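Local structure of phosphopantothenoylcysteine decarboxylase (Cryptococcus neoformans, 6EOA) at residues 120-123 with 124-127; 137-140 with 141-145; 157-160 with 161-165; 223-226 with 227-231. The protein binds flavin mononucleotide at the interfaces of a trimer and probably serves as a phosphopantothenoylcysteine decarboxylase in coenzyme A biosynthesis. All coordinates share one frame; numbering follows the deposited sequence.

In the fold
All four contacts are local, formed within one helix or at one of its ends. Contacts 2 and 3 are buried, and they touch where L143 meets T157; contacts 1 and 4 are partly buried and lie on opposite sides of the chain's centre, with centres about 27 Å apart. Contacts 1 and 3 lie on helices 123-130 and 155-162, which pack against each other at H124 and S158, and approach the same flavin, one at its ring system and the other at its ribityl chain. Contact 2, at the end of strand 133-139, grips a different flavin with polar groups. Contact 4, on helix 222-237, holds no cofactor, packs aliphatic residues inward and keeps S227 and D224 at the surface.

Contact 1. Residues 120-123 with 124-127; sequences EPIL and HIEL. With FMN (flavin mononucleotide), chain B.
The I122 side chain lies alongside the H124 imidazole, both pointing the same way, and CG2 of I122 comes within 3.4 Å of CE1 of H124. CG2 meets the ring obliquely. The other branch of the isoleucine reaches the flavin: with CG1 anti to its own carbonyl carbon (chi1 -53°), CD1 of I122 stands 3.5 Å from C6 of the FMN, and CG1 faces the methyl C7M. The imidazole stands steeply on the same face of the isoalloxazine, its CE1 edge toward the benzenoid ring, CE1 of H124 lying 3.7 Å from C9 of the FMN with that carbon in the imidazole plane. Both residues thus lie over one face of the benzenoid ring, meeting it carbon to carbon.

I122 occupies the N-cap position. Its carbonyl oxygen accepts a nearly straight bond from the amide of E126 (N to O 3.0 Å, 163° at the hydrogen) and a weak one from the amide of I125. Within this first turn, CG1 of I125 packs 3.9 Å from CB of I122. E126 is bent at chi2 (-63°), folding back so that its OE1 comes 3.4 Å from CB of P121; its carboxylate forms a salt bridge with R129. One residue further on, CD1 of L127 meets CG of L123 at 4.0 Å. The same two residues are joined by a backbone bond from the L127 amide to the L123 carbonyl.

The turn opens helix 123-130. L123 and H124 rest on L155 of helix 155-162, L123 also touches helix 108-111, and H124 and I125 pack on M179 and N176 of the second subunit.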
loop_
_atom_site.group_PDB
_atom_site.type_symbol
_atom_site.label_atom_id
_atom_site.label_comp_id
_atom_site.label_asym_id
_atom_site.label_seq_id
_atom_site.Cartn_x
_atom_site.Cartn_y
_atom_site.Cartn_z
ATOM N N GLU A 120 12.230 16.168 -18.120
ATOM C CA GLU A 120 13.238 15.160 -17.813
ATOM C C GLU A 120 12.650 13.759 -17.976
ATOM O O GLU A 120 11.441 13.576 -17.835
ATOM C CB GLU A 120 13.774 15.358 -16.393
ATOM C CG GLU A 120 14.002 16.813 -16.016
ATOM C CD GLU A 120 14.903 16.970 -14.805
ATOM O OE1 GLU A 120 15.190 15.953 -14.137
ATOM O OE2 GLU A 120 15.326 18.112 -14.522
ATOM N N PRO A 121 13.500 12.767 -18.286
ATOM C CA PRO A 121 12.993 11.401 -18.456
ATOM C C PRO A 121 12.527 10.780 -17.141
ATOM O O PRO A 121 13.106 11.044 -16.087
ATOM C CB PRO A 121 14.203 10.647 -19.018
ATOM C CG PRO A 121 15.380 11.415 -18.531
ATOM C CD PRO A 121 14.948 12.854 -18.543
ATOM N N ILE A 122 11.479 9.967 -17.216
ATOM C CA ILE A 122 10.969 9.249 -16.056
ATOM C C ILE A 122 11.574 7.855 -16.037
ATOM O O ILE A 122 11.524 7.147 -17.040
ATOM C CB ILE A 122 9.436 9.152 -16.082
ATOM C CG1 ILE A 122 8.821 10.543 -16.259
ATOM C CG2 ILE A 122 8.925 8.479 -14.818
ATOM C CD1 ILE A 122 7.345 10.525 -16.584
ATOM N N LEU A 123 12.140 7.460 -14.900
ATOM C CA LEU A 123 12.943 6.240 -14.831
ATOM C C LEU A 123 12.188 4.976 -15.250
ATOM O O LEU A 123 12.694 4.199 -16.061
ATOM C CB LEU A 123 13.506 6.053 -13.421
ATOM C CG LEU A 123 14.396 4.822 -13.235
ATOM C CD1 LEU A 123 15.549 4.825 -14.239
ATOM C CD2 LEU A 123 14.923 4.736 -11.811
ATOM N N HIS A 124 10.985 4.766 -14.716
ATOM C CA HIS A 124 10.264 3.528 -15.010
ATOM C C HIS A 124 9.803 3.490 -16.468
ATOM O O HIS A 124 9.526 2.418 -17.010
ATOM C CB HIS A 124 9.074 3.335 -14.053
ATOM C CG HIS A 124 7.956 4.313 -14.245
ATOM N ND1 HIS A 124 7.762 5.394 -13.413
ATOM C CD2 HIS A 124 6.954 4.356 -15.155
ATOM C CE1 HIS A 124 6.698 6.069 -13.809
ATOM N NE2 HIS A 124 6.191 5.462 -14.867
ATOM N N ILE A 125 9.734 4.657 -17.102
ATOM C CA ILE A 125 9.448 4.727 -18.532
ATOM C C ILE A 125 10.690 4.333 -19.325
ATOM O O ILE A 125 10.612 3.548 -20.269
ATOM C CB ILE A 125 8.983 6.137 -18.960
ATOM C CG1 ILE A 125 7.654 6.491 -18.288
ATOM C CG2 ILE A 125 8.847 6.225 -20.475
ATOM C CD1 ILE A 125 6.546 5.487 -18.542
ATOM N N GLU A 126 11.839 4.872 -18.927
ATOM C CA GLU A 126 13.107 4.539 -19.571
ATOM C C GLU A 126 13.408 3.044 -19.479
ATOM O O GLU A 126 13.912 2.442 -20.429
ATOM C CB GLU A 126 14.254 5.336 -18.948
ATOM C CG GLU A 126 14.070 6.845 -18.986
ATOM C CD GLU A 126 14.024 7.400 -20.399
ATOM O OE1 GLU A 126 15.067 7.900 -20.874
ATOM O OE2 GLU A 126 12.945 7.349 -21.029
ATOM N N LEU A 127 13.095 2.451 -18.331
ATOM C CA LEU A 127 13.347 1.032 -18.107
ATOM C C LEU A 127 12.409 0.160 -18.937
ATOM O O LEU A 127 12.804 -0.903 -19.419
ATOM C CB LEU A 127 13.210 0.696 -16.619
ATOM C CG LEU A 127 14.405 1.072 -15.741
ATOM C CD1 LEU A 127 14.038 1.006 -14.272
ATOM C CD2 LEU A 127 15.589 0.154 -16.035
HETATM N N1 FMN B . 1.589 7.791 -12.588
HETATM C C2 FMN B . 0.421 8.036 -13.284
HETATM O O2 FMN B . -0.557 7.307 -13.110
HETATM N N3 FMN B . 0.359 9.091 -14.179
HETATM C C4 FMN B . 1.458 9.905 -14.381
HETATM O O4 FMN B . 1.390 10.842 -15.176
HETATM C C4A FMN B . 2.637 9.661 -13.677
HETATM N N5 FMN B . 3.746 10.466 -13.864
HETATM C C5A FMN B . 4.909 10.220 -13.158
HETATM C C6 FMN B . 6.026 11.031 -13.340
HETATM C C7 FMN B . 7.197 10.784 -12.630
HETATM C C7M FMN B . 8.401 11.660 -12.833
HETATM C C8 FMN B . 7.247 9.721 -11.733
HETATM C C8M FMN B . 8.499 9.432 -10.956
HETATM C C9 FMN B . 6.133 8.912 -11.550
HETATM C C9A FMN B . 4.964 9.157 -12.260
HETATM N N10 FMN B . 3.854 8.352 -12.072
HETATM C C10 FMN B . 2.694 8.598 -12.778
HETATM C "C1'" FMN B . 3.909 7.206 -11.107
HETATM C "C2'" FMN B . 3.330 7.629 -9.761
HETATM O "O2'" FMN B . 3.824 8.898 -9.376
HETATM C "C3'" FMN B . 3.670 6.600 -8.694
HETATM O "O3'" FMN B . 2.962 5.417 -8.991
HETATM C "C4'" FMN B . 3.285 7.112 -7.310
HETATM O "O4'" FMN B . 3.868 6.306 -6.309
HETATM C "C5'" FMN B . 1.770 7.114 -7.157
HETATM O "O5'" FMN B . 1.418 7.807 -5.983
HETATM P P FMN B . -0.077 8.395 -5.810
HETATM O O1P FMN B . -1.016 7.248 -5.513
HETATM O O2P FMN B . -0.546 9.106 -7.060
HETATM O O3P FMN B . -0.063 9.367 -4.662
#

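Contact 2. Residues 137-140 with 141-145; sequences APCS and ADLLA. With FMN (flavin mononucleotide), chain C.
Hydrogen bonds centred on S140 join the start of the helix to the cofactor. Its hydroxyl donates to O2P of the FMN phosphate, OG to O2P being 2.6 Å, and accepts from the amide of L143, whose N lies 3.2 Å from OG in a fairly straight bond (163°). Chi1 of 62° places OG between the backbone N and the carbonyl carbon, from where it can serve both. S140 thus acts as N-cap, and its carbonyl oxygen takes the amide of L144. At the other end of the flavin, the A141 amide donates to the pyrimidine oxygen, N to O2 2.9 Å.

Strand 133-139 of the parallel sheet ends here and passes directly into helix 141-149, a strand-to-helix junction of the flavoprotein fold. The phosphate lies beside the first turn of the helix, where the amino-end dipole may favour its negative charge.

The D142 carboxyl group brings OD2 to 2.7 Å from O1P of the FMN; OD2 also pairs with K146 in a salt bridge, and OD1 accepts from the amide of C152 of the third subunit.

Apolar packing lies toward helix 183-195: SG of C139 sits 4.0 Å from CB of L144 and 4.1 Å from CG of L143, while L144 continues onto that helix.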
loop_
_atom_site.group_PDB
_atom_site.type_symbol
_atom_site.label_atom_id
_atom_site.label_comp_id
_atom_site.label_asym_id
_atom_site.label_seq_id
_atom_site.Cartn_x
_atom_site.Cartn_y
_atom_site.Cartn_z
ATOM N N ALA A 137 12.323 -11.953 -9.727
ATOM C CA ALA A 137 12.957 -13.050 -9.006
ATOM C C ALA A 137 13.822 -12.520 -7.867
ATOM O O ALA A 137 14.896 -11.969 -8.103
ATOM C CB ALA A 137 13.789 -13.899 -9.956
ATOM N N PRO A 138 13.362 -12.697 -6.623
ATOM C CA PRO A 138 12.119 -13.387 -6.273
ATOM C C PRO A 138 10.903 -12.464 -6.299
ATOM O O PRO A 138 11.049 -11.244 -6.220
ATOM C CB PRO A 138 12.391 -13.866 -4.853
ATOM C CG PRO A 138 13.261 -12.789 -4.285
ATOM C CD PRO A 138 14.112 -12.281 -5.422
ATOM N N CYS A 139 9.715 -13.048 -6.406
ATOM C CA CYS A 139 8.480 -12.296 -6.232
ATOM C C CYS A 139 7.838 -12.664 -4.904
ATOM O O CYS A 139 7.397 -13.798 -4.716
ATOM C CB CYS A 139 7.503 -12.564 -7.376
ATOM S SG CYS A 139 5.967 -11.606 -7.259
ATOM N N SER A 140 7.794 -11.712 -3.980
ATOM C CA SER A 140 7.171 -11.949 -2.684
ATOM C C SER A 140 5.658 -12.049 -2.831
ATOM O O SER A 140 5.114 -11.768 -3.897
ATOM C CB SER A 140 7.532 -10.837 -1.702
ATOM O OG SER A 140 7.049 -9.586 -2.163
ATOM N N ALA A 141 4.985 -12.465 -1.761
ATOM C CA ALA A 141 3.527 -12.500 -1.749
ATOM C C ALA A 141 2.965 -11.087 -1.854
ATOM O O ALA A 141 1.950 -10.861 -2.509
ATOM C CB ALA A 141 3.018 -13.182 -0.487
ATOM N N ASP A 142 3.638 -10.138 -1.209
ATOM C CA ASP A 142 3.218 -8.740 -1.233
ATOM C C ASP A 142 3.263 -8.168 -2.645
ATOM O O ASP A 142 2.311 -7.532 -3.098
ATOM C CB ASP A 142 4.096 -7.895 -0.307
ATOM C CG ASP A 142 3.582 -6.466 -0.149
ATOM O OD1 ASP A 142 2.396 -6.286 0.208
ATOM O OD2 ASP A 142 4.368 -5.521 -0.385
ATOM N N LEU A 143 4.373 -8.394 -3.340
ATOM C CA LEU A 143 4.524 -7.856 -4.683
ATOM C C LEU A 143 3.519 -8.513 -5.623
ATOM O O LEU A 143 2.938 -7.852 -6.483
ATOM C CB LEU A 143 5.952 -8.054 -5.190
ATOM C CG LEU A 143 6.233 -7.558 -6.612
ATOM C CD1 LEU A 143 5.835 -6.095 -6.761
ATOM C CD2 LEU A 143 7.701 -7.750 -6.947
ATOM N N LEU A 144 3.304 -9.815 -5.437
ATOM C CA LEU A 144 2.305 -10.546 -6.203
ATOM C C LEU A 144 0.920 -9.943 -5.994
ATOM O O LEU A 144 0.175 -9.726 -6.948
ATOM C CB LEU A 144 2.305 -12.028 -5.814
ATOM C CG LEU A 144 1.171 -12.851 -6.428
ATOM C CD1 LEU A 144 1.256 -12.837 -7.951
ATOM C CD2 LEU A 144 1.174 -14.281 -5.898
ATOM N N ALA A 145 0.584 -9.678 -4.737
ATOM C CA ALA A 145 -0.690 -9.058 -4.389
ATOM C C ALA A 145 -0.803 -7.649 -4.974
ATOM O O ALA A 145 -1.855 -7.266 -5.485
ATOM C CB ALA A 145 -0.865 -9.022 -2.874
HETATM N N1 FMN C . 7.824 -12.500 2.052
HETATM C C2 FMN C . 7.728 -13.432 1.038
HETATM O O2 FMN C . 6.757 -13.410 0.279
HETATM N N3 FMN C . 8.717 -14.389 0.883
HETATM C C4 FMN C . 9.803 -14.419 1.738
HETATM O O4 FMN C . 10.677 -15.272 1.589
HETATM C C4A FMN C . 9.903 -13.477 2.761
HETATM N N5 FMN C . 10.983 -13.491 3.625
HETATM C C5A FMN C . 11.076 -12.550 4.634
HETATM C C6 FMN C . 12.165 -12.558 5.502
HETATM C C7 FMN C . 12.260 -11.612 6.517
HETATM C C7M FMN C . 13.434 -11.625 7.455
HETATM C C8 FMN C . 11.260 -10.653 6.662
HETATM C C8M FMN C . 11.338 -9.623 7.752
HETATM C C9 FMN C . 10.175 -10.645 5.796
HETATM C C9A FMN C . 10.079 -11.591 4.782
HETATM N N10 FMN C . 8.998 -11.577 3.918
HETATM C C10 FMN C . 8.905 -12.517 2.911
HETATM C "C1'" FMN C . 7.919 -10.546 4.076
HETATM C "C2'" FMN C . 8.176 -9.376 3.132
HETATM O "O2'" FMN C . 9.535 -8.985 3.170
HETATM C "C3'" FMN C . 7.290 -8.196 3.504
HETATM O "O3'" FMN C . 5.955 -8.550 3.222
HETATM C "C4'" FMN C . 7.686 -6.956 2.710
HETATM O "O4'" FMN C . 7.082 -5.806 3.263
HETATM C "C5'" FMN C . 7.267 -7.111 1.255
HETATM O "O5'" FMN C . 7.844 -6.081 0.487
HETATM P P FMN C . 7.994 -6.252 -1.112
HETATM O O1P FMN C . 6.633 -6.074 -1.747
HETATM O O2P FMN C . 8.537 -7.615 -1.481
HETATM O O3P FMN C . 8.941 -5.192 -1.606
#

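Contact 3. Residues 157-160 with 161-165; sequences TSLL and RALGP. With FMN (flavin mononucleotide), chain B.
L159 and L163, one turn apart, lie at a slant to each other, CD1 of L159 meeting CD2 of L163 at 4.1 Å. L163 also reaches L160 with its other methyl, CD1 of L163 being 4.2 Å from CD2 of L160, and its two branches therefore each take one leucine. The first torsions set this up: CG of L159 is anti to its backbone N (169°), whereas in L160 and L163 it is anti to the carbonyl carbon. The CG of L163 is brought within 3.4 Å of the backbone O of L159. L159 packs on L127 and R128 of helix 123-130, L160 on strands 133-139 and 169-173, and L163 bridges both sets, touching R128, V134 and V169.

The helix ends within this stretch. The amide of R161 bonds to the oxygen of T157 (N to O 3.0 Å), and that of A162 to the oxygen of S158, with a weak second bond to L159 O. L163 N reaches L160 O only weakly, at 3.4 Å.

S158 and the end of R161 serve other partners. OG of S158 lies 3.3 Å from the ribityl O3' of the FMN and is hydrogen-bonded to C152 O. R161 bends at chi2 and chi3, which lets NE bond to G150 O while NH1 bonds to T185 OG1 of the second subunit. L160 thus packs on the parallel sheet and L159 on helix 123-130, with L163 just past the helix end, while S158 and R161 border a flavin site shared between subunits, as expected of the homooligomeric flavin-containing decarboxylase family.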
loop_
_atom_site.group_PDB
_atom_site.type_symbol
_atom_site.label_atom_id
_atom_site.label_comp_id
_atom_site.label_asym_id
_atom_site.label_seq_id
_atom_site.Cartn_x
_atom_site.Cartn_y
_atom_site.Cartn_z
ATOM N N THR A 157 6.694 -1.537 -9.378
ATOM C CA THR A 157 5.307 -1.725 -9.780
ATOM C C THR A 157 4.870 -0.705 -10.831
ATOM O O THR A 157 3.988 -0.987 -11.643
ATOM C CB THR A 157 4.372 -1.643 -8.572
ATOM O OG1 THR A 157 4.664 -0.455 -7.833
ATOM C CG2 THR A 157 4.574 -2.851 -7.659
ATOM N N SER A 158 5.478 0.479 -10.812
ATOM C CA SER A 158 5.240 1.459 -11.867
ATOM C C SER A 158 5.777 0.938 -13.197
ATOM O O SER A 158 5.152 1.119 -14.246
ATOM C CB SER A 158 5.884 2.806 -11.525
ATOM O OG SER A 158 5.102 3.517 -10.582
ATOM N N LEU A 159 6.935 0.285 -13.147
ATOM C CA LEU A 159 7.536 -0.306 -14.339
ATOM C C LEU A 159 6.636 -1.382 -14.939
ATOM O O LEU A 159 6.358 -1.370 -16.140
ATOM C CB LEU A 159 8.910 -0.895 -14.014
ATOM C CG LEU A 159 9.535 -1.777 -15.099
ATOM C CD1 LEU A 159 9.638 -1.027 -16.423
ATOM C CD2 LEU A 159 10.900 -2.291 -14.664
ATOM N N LEU A 160 6.185 -2.309 -14.100
ATOM C CA LEU A 160 5.313 -3.392 -14.551
ATOM C C LEU A 160 3.992 -2.862 -15.103
ATOM O O LEU A 160 3.500 -3.345 -16.121
ATOM C CB LEU A 160 5.052 -4.373 -13.407
ATOM C CG LEU A 160 6.223 -5.299 -13.066
ATOM C CD1 LEU A 160 6.083 -5.860 -11.661
ATOM C CD2 LEU A 160 6.321 -6.422 -14.082
ATOM N N ARG A 161 3.431 -1.860 -14.431
ATOM C CA ARG A 161 2.160 -1.271 -14.845
ATOM C C ARG A 161 2.292 -0.540 -16.177
ATOM O O ARG A 161 1.336 -0.463 -16.945
ATOM C CB ARG A 161 1.645 -0.309 -13.772
ATOM C CG ARG A 161 0.211 0.162 -13.977
ATOM C CD ARG A 161 -0.789 -0.964 -13.726
ATOM N NE ARG A 161 -1.942 -0.508 -12.948
ATOM C CZ ARG A 161 -2.957 0.181 -13.455
ATOM N NH1 ARG A 161 -2.962 0.497 -14.742
ATOM N NH2 ARG A 161 -3.964 0.557 -12.677
ATOM N N ALA A 162 3.481 -0.011 -16.448
ATOM C CA ALA A 162 3.705 0.803 -17.640
ATOM C C ALA A 162 4.126 -0.016 -18.855
ATOM O O ALA A 162 4.178 0.513 -19.962
ATOM C CB ALA A 162 4.750 1.871 -17.356
ATOM N N LEU A 163 4.423 -1.297 -18.653
ATOM C CA LEU A 163 4.897 -2.149 -19.745
ATOM C C LEU A 163 3.932 -2.212 -20.925
ATOM O O LEU A 163 2.725 -2.035 -20.767
ATOM C CB LEU A 163 5.154 -3.570 -19.246
ATOM C CG LEU A 163 6.415 -3.820 -18.428
ATOM C CD1 LEU A 163 6.533 -5.296 -18.132
ATOM C CD2 LEU A 163 7.645 -3.319 -19.163
ATOM N N GLY A 164 4.482 -2.458 -22.109
ATOM C CA GLY A 164 3.676 -2.773 -23.273
ATOM C C GLY A 164 3.628 -4.280 -23.430
ATOM O O GLY A 164 4.504 -4.981 -22.920
ATOM N N PRO A 165 2.611 -4.795 -24.145
ATOM C CA PRO A 165 2.459 -6.244 -24.330
ATOM C C PRO A 165 3.608 -6.832 -25.145
ATOM O O PRO A 165 3.740 -8.053 -25.253
ATOM C CB PRO A 165 1.132 -6.367 -25.084
ATOM C CG PRO A 165 0.975 -5.062 -25.785
ATOM C CD PRO A 165 1.586 -4.032 -24.877
HETATM N N1 FMN B . 1.589 7.791 -12.588
HETATM C C2 FMN B . 0.421 8.036 -13.284
HETATM O O2 FMN B . -0.557 7.307 -13.110
HETATM N N3 FMN B . 0.359 9.091 -14.179
HETATM C C4 FMN B . 1.458 9.905 -14.381
HETATM O O4 FMN B . 1.390 10.842 -15.176
HETATM C C4A FMN B . 2.637 9.661 -13.677
HETATM N N5 FMN B . 3.746 10.466 -13.864
HETATM C C5A FMN B . 4.909 10.220 -13.158
HETATM C C6 FMN B . 6.026 11.031 -13.340
HETATM C C7 FMN B . 7.197 10.784 -12.630
HETATM C C7M FMN B . 8.401 11.660 -12.833
HETATM C C8 FMN B . 7.247 9.721 -11.733
HETATM C C8M FMN B . 8.499 9.432 -10.956
HETATM C C9 FMN B . 6.133 8.912 -11.550
HETATM C C9A FMN B . 4.964 9.157 -12.260
HETATM N N10 FMN B . 3.854 8.352 -12.072
HETATM C C10 FMN B . 2.694 8.598 -12.778
HETATM C "C1'" FMN B . 3.909 7.206 -11.107
HETATM C "C2'" FMN B . 3.330 7.629 -9.761
HETATM O "O2'" FMN B . 3.824 8.898 -9.376
HETATM C "C3'" FMN B . 3.670 6.600 -8.694
HETATM O "O3'" FMN B . 2.962 5.417 -8.991
HETATM C "C4'" FMN B . 3.285 7.112 -7.310
HETATM O "O4'" FMN B . 3.868 6.306 -6.309
HETATM C "C5'" FMN B . 1.770 7.114 -7.157
HETATM O "O5'" FMN B . 1.418 7.807 -5.983
HETATM P P FMN B . -0.077 8.395 -5.810
HETATM O O1P FMN B . -1.016 7.248 -5.513
HETATM O O2P FMN B . -0.546 9.106 -7.060
HETATM O O3P FMN B . -0.063 9.367 -4.662
#

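Contact 4. Residues 223-226 with 227-231; sequences RDIV and SLIEG
V226 and E230 lie side by side one helical turn apart, their side chains pointing the same way. From CB, E230 starts 3.7 Å from the backbone O of V226, the oxygen that accepts its own amide (N to O 2.8 Å). The chain then bends at chi2 (135°), carrying the carboxylate back along the helix. CD comes near the same oxygen and CG1 of V226; at the tip OE1 stands 3.7 Å from CG1 of V226, while OE2 accepts a hydrogen bond from the hydroxyl of S60.

At the surface, the S227 hydroxyl turns back to the preceding turn and donates to D224 O (OG to O 3.1 Å). A chi1 of 82° sets OG between the backbone N and the carbonyl carbon, close to that oxygen one turn back. The same oxygen takes the amide of L228, N to O 2.9 Å, and so has two donors. The inner side is aliphatic: CD1 of I229 approaches CG2 of I225 at 4.3 Å, both resting on V135 of strand 133-139, while V226 packs on A56 of helix 50-59.

Helix 222-237 thus meets the sheet and helix 50-59 mainly through aliphatic contacts, with E230 adding a polar tie to S60, while the S227 hydroxyl is spent on its own backbone.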
loop_
_atom_site.group_PDB
_atom_site.type_symbol
_atom_site.label_atom_id
_atom_site.label_comp_id
_atom_site.label_asym_id
_atom_site.label_seq_id
_atom_site.Cartn_x
_atom_site.Cartn_y
_atom_site.Cartn_z
ATOM N N ARG A 223 19.919 -20.775 -10.919
ATOM C CA ARG A 223 20.569 -21.272 -12.128
ATOM C C ARG A 223 19.522 -21.646 -13.169
ATOM O O ARG A 223 19.727 -21.465 -14.369
ATOM C CB ARG A 223 21.465 -22.470 -11.812
ATOM C CG ARG A 223 22.611 -22.135 -10.881
ATOM C CD ARG A 223 23.325 -23.386 -10.401
ATOM N NE ARG A 223 23.904 -23.185 -9.077
ATOM C CZ ARG A 223 23.301 -23.519 -7.940
ATOM N NH1 ARG A 223 22.099 -24.082 -7.965
ATOM N NH2 ARG A 223 23.902 -23.296 -6.777
ATOM N N ASP A 224 18.391 -22.167 -12.704
ATOM C CA ASP A 224 17.292 -22.480 -13.602
ATOM C C ASP A 224 16.708 -21.194 -14.167
ATOM O O ASP A 224 16.383 -21.126 -15.350
ATOM C CB ASP A 224 16.222 -23.301 -12.883
ATOM C CG ASP A 224 16.722 -24.677 -12.478
ATOM O OD1 ASP A 224 17.658 -25.184 -13.132
ATOM O OD2 ASP A 224 16.181 -25.249 -11.508
ATOM N N ILE A 225 16.597 -20.172 -13.321
ATOM C CA ILE A 225 16.142 -18.852 -13.754
ATOM C C ILE A 225 16.988 -18.313 -14.897
ATOM O O ILE A 225 16.460 -17.829 -15.899
ATOM C CB ILE A 225 16.185 -17.825 -12.607
ATOM C CG1 ILE A 225 15.453 -18.359 -11.380
ATOM C CG2 ILE A 225 15.581 -16.501 -13.058
ATOM C CD1 ILE A 225 13.991 -18.520 -11.606
ATOM N N VAL A 226 18.305 -18.396 -14.734
ATOM C CA VAL A 226 19.238 -17.874 -15.725
ATOM C C VAL A 226 19.078 -18.591 -17.063
ATOM O O VAL A 226 19.064 -17.952 -18.115
ATOM C CB VAL A 226 20.701 -17.999 -15.246
ATOM C CG1 VAL A 226 21.667 -17.635 -16.366
ATOM C CG2 VAL A 226 20.940 -17.116 -14.036
ATOM N N SER A 227 18.941 -19.913 -17.020
ATOM C CA SER A 227 18.818 -20.692 -18.247
ATOM C C SER A 227 17.444 -20.486 -18.886
ATOM O O SER A 227 17.300 -20.608 -20.103
ATOM C CB SER A 227 19.070 -22.183 -17.985
ATOM O OG SER A 227 17.913 -22.829 -17.488
ATOM N N LEU A 228 16.437 -20.181 -18.072
ATOM C CA LEU A 228 15.144 -19.776 -18.614
ATOM C C LEU A 228 15.330 -18.480 -19.387
ATOM O O LEU A 228 14.821 -18.326 -20.497
ATOM C CB LEU A 228 14.097 -19.586 -17.513
ATOM C CG LEU A 228 13.632 -20.809 -16.713
ATOM C CD1 LEU A 228 12.405 -20.462 -15.873
ATOM C CD2 LEU A 228 13.358 -22.006 -17.615
ATOM N N ILE A 229 16.080 -17.558 -18.789
ATOM C CA ILE A 229 16.379 -16.269 -19.403
ATOM C C ILE A 229 17.146 -16.429 -20.719
ATOM O O ILE A 229 16.820 -15.787 -21.719
ATOM C CB ILE A 229 17.184 -15.378 -18.442
ATOM C CG1 ILE A 229 16.290 -14.908 -17.293
ATOM C CG2 ILE A 229 17.777 -14.183 -19.176
ATOM C CD1 ILE A 229 17.002 -14.039 -16.283
ATOM N N GLU A 230 18.153 -17.296 -20.718
ATOM C CA GLU A 230 18.949 -17.539 -21.920
ATOM C C GLU A 230 18.112 -18.186 -23.022
ATOM O O GLU A 230 18.397 -18.018 -24.208
ATOM C CB GLU A 230 20.160 -18.413 -21.593
ATOM C CG GLU A 230 21.485 -17.668 -21.643
ATOM C CD GLU A 230 22.377 -17.986 -20.458
ATOM O OE1 GLU A 230 22.132 -19.010 -19.787
ATOM O OE2 GLU A 230 23.321 -17.208 -20.196
ATOM N N GLY A 231 17.074 -18.917 -22.621
ATOM C CA GLY A 231 16.141 -19.505 -23.566
ATOM C C GLY A 231 15.322 -18.447 -24.282
ATOM O O GLY A 231 14.924 -18.628 -25.435
#